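Local coordinates for protein MstE (Scytonema sp. PCC 10023, PDB 6SBF) that probably cyclises linear isoprenoid precursors of merosterols into polycyclic scaffolds, acting as a single-domain class II (type II) terpene cyclase, at residues K20-F34 with I292-W305. The protein carries 1 engineered substitution. Residues are numbered along the deposited sequence; the frame is centred on the assembly and turned at random.
Sequences KLNQLSNSINAAVAF and IGWLLEQQRPNGSW. With GOL (glycerol), chain B.
Gln299 reaches across to Ser27 and ties the turn after helix 282-298 to helix 18-37. Gln299, Gly303 and Trp305 match the Q-X3-G-X-W end of the QW motif of squalene-hopene-type cyclases, here joining helix 282-298 to helix 18-37 in a protein of alpha6-alpha6 barrel fold. The Gln299 chain is extended, with CG anti to the backbone N (chi1 -168°). Gln299 CB lies 3.7 Å from Trp305 CE2. CG sits over one face of that indole, offset toward the rim. CD passes close to Ser27 OG and to O3 of a glycerol. At the tip, Gln299 OE1 accepts from Ser27 OG at 2.8 Å, the donor standing above the amide plane. A water that also bridges to Gln23 NE2 and Leu296 O donates to OE1 too. Gln299 NE2 spends both hydrogens in the amide plane: one goes to Ser27 O at 3.0 Å, nearly straight at 173°, the other to Gly303 O at 2.9 Å. These bonds fix the rotation of the amide. A leucine in place of Gln299 would probably leave Gly303 O and Ser27 OG without these mates and let the turn drift from helix 18-37. Gly303 fits close against helix 18-37; a CB there would clash with Ala30 O. Toward the start of helix 18-37, Leu296 is a knob among Lys20, Gln23, Leu24 and Ser27, with its CD2 tight against Ser27 CB at 3.5 Å. Helix 350-363 also touches the site, Leu360 meeting Ser27 and Val356 meeting Trp305. Farther along helix 18-37, the Phe34 ring takes Ser304 CB over one face, a CH-pi contact with CB 3.6 Å from the ring centroid and 7° off the ring normal.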
loop_
_atom_site.group_PDB
_atom_site.type_symbol
_atom_site.label_atom_id
_atom_site.label_comp_id
_atom_site.label_asym_id
_atom_site.label_seq_id
_atom_site.Cartn_x
_atom_site.Cartn_y
_atom_site.Cartn_z
ATOM N N LYS A 20 13.704 9.486 22.438
ATOM C CA LYS A 20 12.825 8.747 21.527
ATOM C C LYS A 20 12.630 9.525 20.218
ATOM O O LYS A 20 12.684 8.939 19.129
ATOM C CB LYS A 20 11.544 8.302 22.272
ATOM C CG LYS A 20 10.760 7.268 21.490
ATOM C CD LYS A 20 9.592 6.726 22.292
ATOM C CE LYS A 20 8.730 5.759 21.500
ATOM N NZ LYS A 20 7.616 5.165 22.237
ATOM N N LEU A 21 12.548 10.860 20.270
ATOM C CA LEU A 21 12.450 11.648 19.027
ATOM C C LEU A 21 13.732 11.521 18.212
ATOM O O LEU A 21 13.653 11.341 16.997
ATOM C CB LEU A 21 12.154 13.100 19.351
ATOM C CG LEU A 21 11.837 13.964 18.133
ATOM C CD1 LEU A 21 10.610 13.491 17.366
ATOM C CD2 LEU A 21 11.672 15.403 18.566
ATOM N N ASN A 22 14.883 11.611 18.875
ATOM C CA ASN A 22 16.202 11.441 18.241
ATOM C C ASN A 22 16.334 10.033 17.633
ATOM O O ASN A 22 16.883 9.884 16.524
ATOM C CB ASN A 22 17.257 11.685 19.315
ATOM C CG ASN A 22 18.589 12.136 18.789
ATOM O OD1 ASN A 22 19.112 11.664 17.775
ATOM N ND2 ASN A 22 19.145 13.028 19.551
ATOM N N GLN A 23 15.860 9.011 18.368
ATOM C CA GLN A 23 15.935 7.648 17.767
ATOM C C GLN A 23 15.008 7.555 16.560
ATOM O O GLN A 23 15.362 6.883 15.570
ATOM C CB GLN A 23 15.684 6.563 18.797
ATOM C CG GLN A 23 15.843 5.201 18.183
ATOM C CD GLN A 23 17.202 4.921 17.663
ATOM O OE1 GLN A 23 18.173 5.526 18.133
ATOM N NE2 GLN A 23 17.245 4.038 16.660
ATOM N N LEU A 24 13.819 8.190 16.607
ATOM C CA LEU A 24 12.986 8.229 15.404
ATOM C C LEU A 24 13.778 8.837 14.253
ATOM O O LEU A 24 13.719 8.338 13.132
ATOM C CB LEU A 24 11.713 9.021 15.670
ATOM C CG LEU A 24 10.606 8.194 16.244
ATOM C CD1 LEU A 24 9.604 9.078 16.938
ATOM C CD2 LEU A 24 9.950 7.347 15.155
ATOM N N SER A 25 14.450 9.964 14.490
ATOM C CA SER A 25 15.258 10.601 13.408
ATOM C C SER A 25 16.277 9.584 12.883
ATOM O O SER A 25 16.412 9.433 11.670
ATOM C CB SER A 25 15.945 11.862 13.880
ATOM O OG SER A 25 14.966 12.802 14.302
ATOM N N ASN A 26 17.021 8.970 13.784
ATOM C CA ASN A 26 18.122 8.054 13.391
ATOM C C ASN A 26 17.563 6.866 12.590
ATOM O O ASN A 26 18.166 6.448 11.575
ATOM C CB ASN A 26 18.950 7.650 14.599
ATOM C CG ASN A 26 19.775 8.815 15.153
ATOM O OD1 ASN A 26 19.860 9.863 14.492
ATOM N ND2 ASN A 26 20.254 8.670 16.382
ATOM N N SER A 27 16.448 6.334 13.060
ATOM C CA SER A 27 15.771 5.178 12.425
ATOM C C SER A 27 15.292 5.550 11.047
ATOM O O SER A 27 15.574 4.857 10.040
ATOM C CB SER A 27 14.577 4.766 13.278
ATOM O OG SER A 27 13.732 3.843 12.581
ATOM N N ILE A 28 14.615 6.693 10.945
ATOM C CA ILE A 28 14.122 7.183 9.635
ATOM C C ILE A 28 15.317 7.363 8.679
ATOM O O ILE A 28 15.232 6.997 7.519
ATOM C CB ILE A 28 13.259 8.426 9.831
ATOM C CG1 ILE A 28 11.934 8.075 10.509
ATOM C CG2 ILE A 28 13.094 9.185 8.506
ATOM C CD1 ILE A 28 11.262 9.244 11.178
ATOM N N ASN A 29 16.359 8.031 9.156
ATOM C CA ASN A 29 17.495 8.296 8.277
ATOM C C ASN A 29 18.188 7.038 7.786
ATOM O O ASN A 29 18.578 6.950 6.618
ATOM C CB ASN A 29 18.504 9.251 8.930
ATOM C CG ASN A 29 17.891 10.633 9.162
ATOM O OD1 ASN A 29 17.018 11.039 8.401
ATOM N ND2 ASN A 29 18.407 11.335 10.153
ATOM N N ALA A 30 18.294 6.051 8.664
ATOM C CA ALA A 30 18.921 4.768 8.267
ATOM C C ALA A 30 18.048 4.078 7.211
ATOM O O ALA A 30 18.587 3.489 6.256
ATOM C CB ALA A 30 19.143 3.875 9.471
ATOM N N ALA A 31 16.733 4.175 7.340
ATOM C CA ALA A 31 15.818 3.556 6.368
ATOM C C ALA A 31 15.874 4.280 5.038
ATOM O O ALA A 31 15.830 3.634 3.974
ATOM C CB ALA A 31 14.451 3.517 6.942
ATOM N N VAL A 32 15.909 5.621 5.107
ATOM C CA VAL A 32 15.998 6.378 3.849
ATOM C C VAL A 32 17.321 6.013 3.139
ATOM O O VAL A 32 17.319 5.841 1.895
ATOM C CB VAL A 32 15.909 7.878 4.143
ATOM C CG1 VAL A 32 16.342 8.712 2.957
ATOM C CG2 VAL A 32 14.505 8.241 4.612
ATOM N N ALA A 33 18.426 5.929 3.888
ATOM C CA ALA A 33 19.705 5.569 3.221
ATOM C C ALA A 33 19.576 4.163 2.586
ATOM O O ALA A 33 20.030 3.917 1.441
ATOM C CB ALA A 33 20.854 5.599 4.210
ATOM N N PHE A 34 19.001 3.206 3.316
ATOM C CA PHE A 34 18.790 1.843 2.754
ATOM C C PHE A 34 17.991 1.924 1.467
ATOM O O PHE A 34 18.363 1.343 0.443
ATOM C CB PHE A 34 18.066 0.958 3.774
ATOM C CG PHE A 34 17.575 -0.359 3.218
ATOM C CD1 PHE A 34 18.423 -1.447 3.123
ATOM C CD2 PHE A 34 16.297 -0.468 2.718
ATOM C CE1 PHE A 34 17.978 -2.626 2.545
ATOM C CE2 PHE A 34 15.853 -1.655 2.145
ATOM C CZ PHE A 34 16.717 -2.704 2.027
ATOM N N ILE A 292 5.346 2.623 17.812
ATOM C CA ILE A 292 6.626 3.296 17.446
ATOM C C ILE A 292 7.764 2.544 18.143
ATOM O O ILE A 292 8.812 2.259 17.502
ATOM C CB ILE A 292 6.589 4.794 17.810
ATOM C CG1 ILE A 292 5.636 5.543 16.891
ATOM C CG2 ILE A 292 7.990 5.377 17.773
ATOM C CD1 ILE A 292 5.290 6.942 17.409
ATOM N N GLY A 293 7.649 2.301 19.446
ATOM C CA GLY A 293 8.754 1.658 20.155
ATOM C C GLY A 293 9.073 0.289 19.571
ATOM O O GLY A 293 10.255 -0.073 19.408
ATOM N N TRP A 294 8.048 -0.491 19.260
ATOM C CA TRP A 294 8.284 -1.845 18.740
ATOM C C TRP A 294 8.934 -1.759 17.352
ATOM O O TRP A 294 9.907 -2.474 17.075
ATOM C CB TRP A 294 6.966 -2.607 18.699
ATOM C CG TRP A 294 7.164 -4.021 18.240
ATOM C CD1 TRP A 294 7.551 -5.077 19.009
ATOM C CD2 TRP A 294 6.924 -4.506 16.915
ATOM N NE1 TRP A 294 7.589 -6.199 18.211
ATOM C CE2 TRP A 294 7.177 -5.896 16.940
ATOM C CE3 TRP A 294 6.485 -3.936 15.718
ATOM C CZ2 TRP A 294 7.046 -6.686 15.806
ATOM C CZ3 TRP A 294 6.335 -4.711 14.590
ATOM C CH2 TRP A 294 6.600 -6.079 14.639
ATOM N N LEU A 295 8.435 -0.839 16.516
ATOM C CA LEU A 295 9.052 -0.720 15.170
ATOM C C LEU A 295 10.524 -0.253 15.313
ATOM O O LEU A 295 11.387 -0.772 14.585
ATOM C CB LEU A 295 8.229 0.256 14.314
ATOM C CG LEU A 295 6.886 -0.283 13.874
ATOM C CD1 LEU A 295 5.999 0.832 13.297
ATOM C CD2 LEU A 295 7.039 -1.377 12.845
ATOM N N LEU A 296 10.811 0.667 16.234
ATOM C CA LEU A 296 12.209 1.074 16.422
ATOM C C LEU A 296 13.071 -0.145 16.802
ATOM O O LEU A 296 14.182 -0.294 16.287
ATOM C CB LEU A 296 12.362 2.176 17.472
ATOM C CG LEU A 296 11.722 3.497 17.108
ATOM C CD1 LEU A 296 11.794 4.476 18.282
ATOM C CD2 LEU A 296 12.375 4.081 15.897
ATOM N N GLU A 297 12.563 -0.987 17.701
ATOM C CA GLU A 297 13.341 -2.171 18.167
ATOM C C GLU A 297 13.544 -3.202 17.056
ATOM O O GLU A 297 14.608 -3.852 17.076
ATOM C CB GLU A 297 12.708 -2.807 19.428
ATOM C CG GLU A 297 13.466 -4.027 19.976
ATOM C CD GLU A 297 13.134 -4.337 21.426
ATOM O OE1 GLU A 297 13.903 -5.110 22.047
ATOM O OE2 GLU A 297 12.101 -3.812 21.925
ATOM N N GLN A 298 12.600 -3.304 16.126
ATOM C CA GLN A 298 12.613 -4.329 15.052
ATOM C C GLN A 298 13.528 -3.956 13.909
ATOM O O GLN A 298 13.788 -4.797 13.077
ATOM C CB GLN A 298 11.203 -4.628 14.550
ATOM C CG GLN A 298 10.288 -5.218 15.625
ATOM C CD GLN A 298 10.793 -6.557 16.131
ATOM O OE1 GLN A 298 11.066 -7.425 15.355
ATOM N NE2 GLN A 298 10.949 -6.708 17.433
ATOM N N GLN A 299 13.948 -2.690 13.805
ATOM C CA GLN A 299 14.740 -2.292 12.616
ATOM C C GLN A 299 16.032 -3.111 12.581
ATOM O O GLN A 299 16.674 -3.301 13.619
ATOM C CB GLN A 299 15.035 -0.800 12.709
ATOM C CG GLN A 299 15.592 -0.234 11.398
ATOM C CD GLN A 299 15.696 1.289 11.444
ATOM O OE1 GLN A 299 15.665 1.872 12.537
ATOM N NE2 GLN A 299 15.748 1.902 10.263
ATOM N N ARG A 300 16.415 -3.528 11.379
ATOM C CA ARG A 300 17.682 -4.245 11.143
ATOM C C ARG A 300 18.849 -3.261 11.064
ATOM O O ARG A 300 18.707 -2.062 10.824
ATOM C CB ARG A 300 17.563 -5.087 9.870
ATOM C CG ARG A 300 16.469 -6.145 10.036
ATOM C CD ARG A 300 16.480 -7.305 9.101
ATOM N NE ARG A 300 16.072 -6.764 7.831
ATOM C CZ ARG A 300 15.610 -7.494 6.822
ATOM N NH1 ARG A 300 15.521 -8.819 6.955
ATOM N NH2 ARG A 300 15.320 -6.892 5.691
ATOM N N PRO A 301 20.100 -3.753 11.248
ATOM C CA PRO A 301 21.273 -2.883 11.273
ATOM C C PRO A 301 21.474 -2.070 9.990
ATOM O O PRO A 301 22.010 -0.975 10.066
ATOM C CB PRO A 301 22.442 -3.849 11.422
ATOM C CG PRO A 301 21.827 -4.933 12.250
ATOM C CD PRO A 301 20.431 -5.115 11.696
ATOM N N ASN A 302 21.042 -2.593 8.850
ATOM C CA ASN A 302 21.169 -1.943 7.532
ATOM C C ASN A 302 20.077 -0.893 7.290
ATOM O O ASN A 302 20.085 -0.288 6.206
ATOM C CB ASN A 302 21.262 -2.925 6.376
ATOM C CG ASN A 302 19.987 -3.650 6.039
ATOM O OD1 ASN A 302 18.977 -3.434 6.718
ATOM N ND2 ASN A 302 20.057 -4.445 4.983
ATOM N N GLY A 303 19.171 -0.693 8.261
ATOM C CA GLY A 303 18.108 0.320 8.178
ATOM C C GLY A 303 16.783 -0.232 7.697
ATOM O O GLY A 303 15.799 0.490 7.743
ATOM N N SER A 304 16.737 -1.462 7.183
ATOM C CA SER A 304 15.506 -2.085 6.676
ATOM C C SER A 304 14.703 -2.713 7.825
ATOM O O SER A 304 15.206 -2.866 8.937
ATOM C CB SER A 304 15.831 -3.122 5.653
ATOM O OG SER A 304 16.469 -4.264 6.242
ATOM N N TRP A 305 13.474 -3.042 7.504
ATOM C CA TRP A 305 12.679 -3.929 8.371
ATOM C C TRP A 305 12.481 -5.252 7.605
ATOM O O TRP A 305 12.463 -5.263 6.380
ATOM C CB TRP A 305 11.324 -3.324 8.748
ATOM C CG TRP A 305 11.400 -2.315 9.832
ATOM C CD1 TRP A 305 11.225 -2.522 11.147
ATOM C CD2 TRP A 305 11.762 -0.918 9.695
ATOM N NE1 TRP A 305 11.499 -1.420 11.869
ATOM C CE2 TRP A 305 11.784 -0.400 10.997
ATOM C CE3 TRP A 305 12.022 -0.058 8.636
ATOM C CZ2 TRP A 305 12.080 0.954 11.270
ATOM C CZ3 TRP A 305 12.285 1.282 8.879
ATOM C CH2 TRP A 305 12.301 1.767 10.182
HETATM C C1 GOL B . 20.105 3.277 13.474
HETATM O O1 GOL B . 19.785 3.418 14.850
HETATM C C2 GOL B . 20.675 1.910 13.185
HETATM O O2 GOL B . 21.412 1.955 11.959
HETATM C C3 GOL B . 19.611 0.893 12.939
HETATM O O3 GOL B . 19.445 0.887 11.526
HETATM O O HOH W 1 15.679 1.813 15.253
HETATM O O HOH W 2 21.307 2.750 6.622
#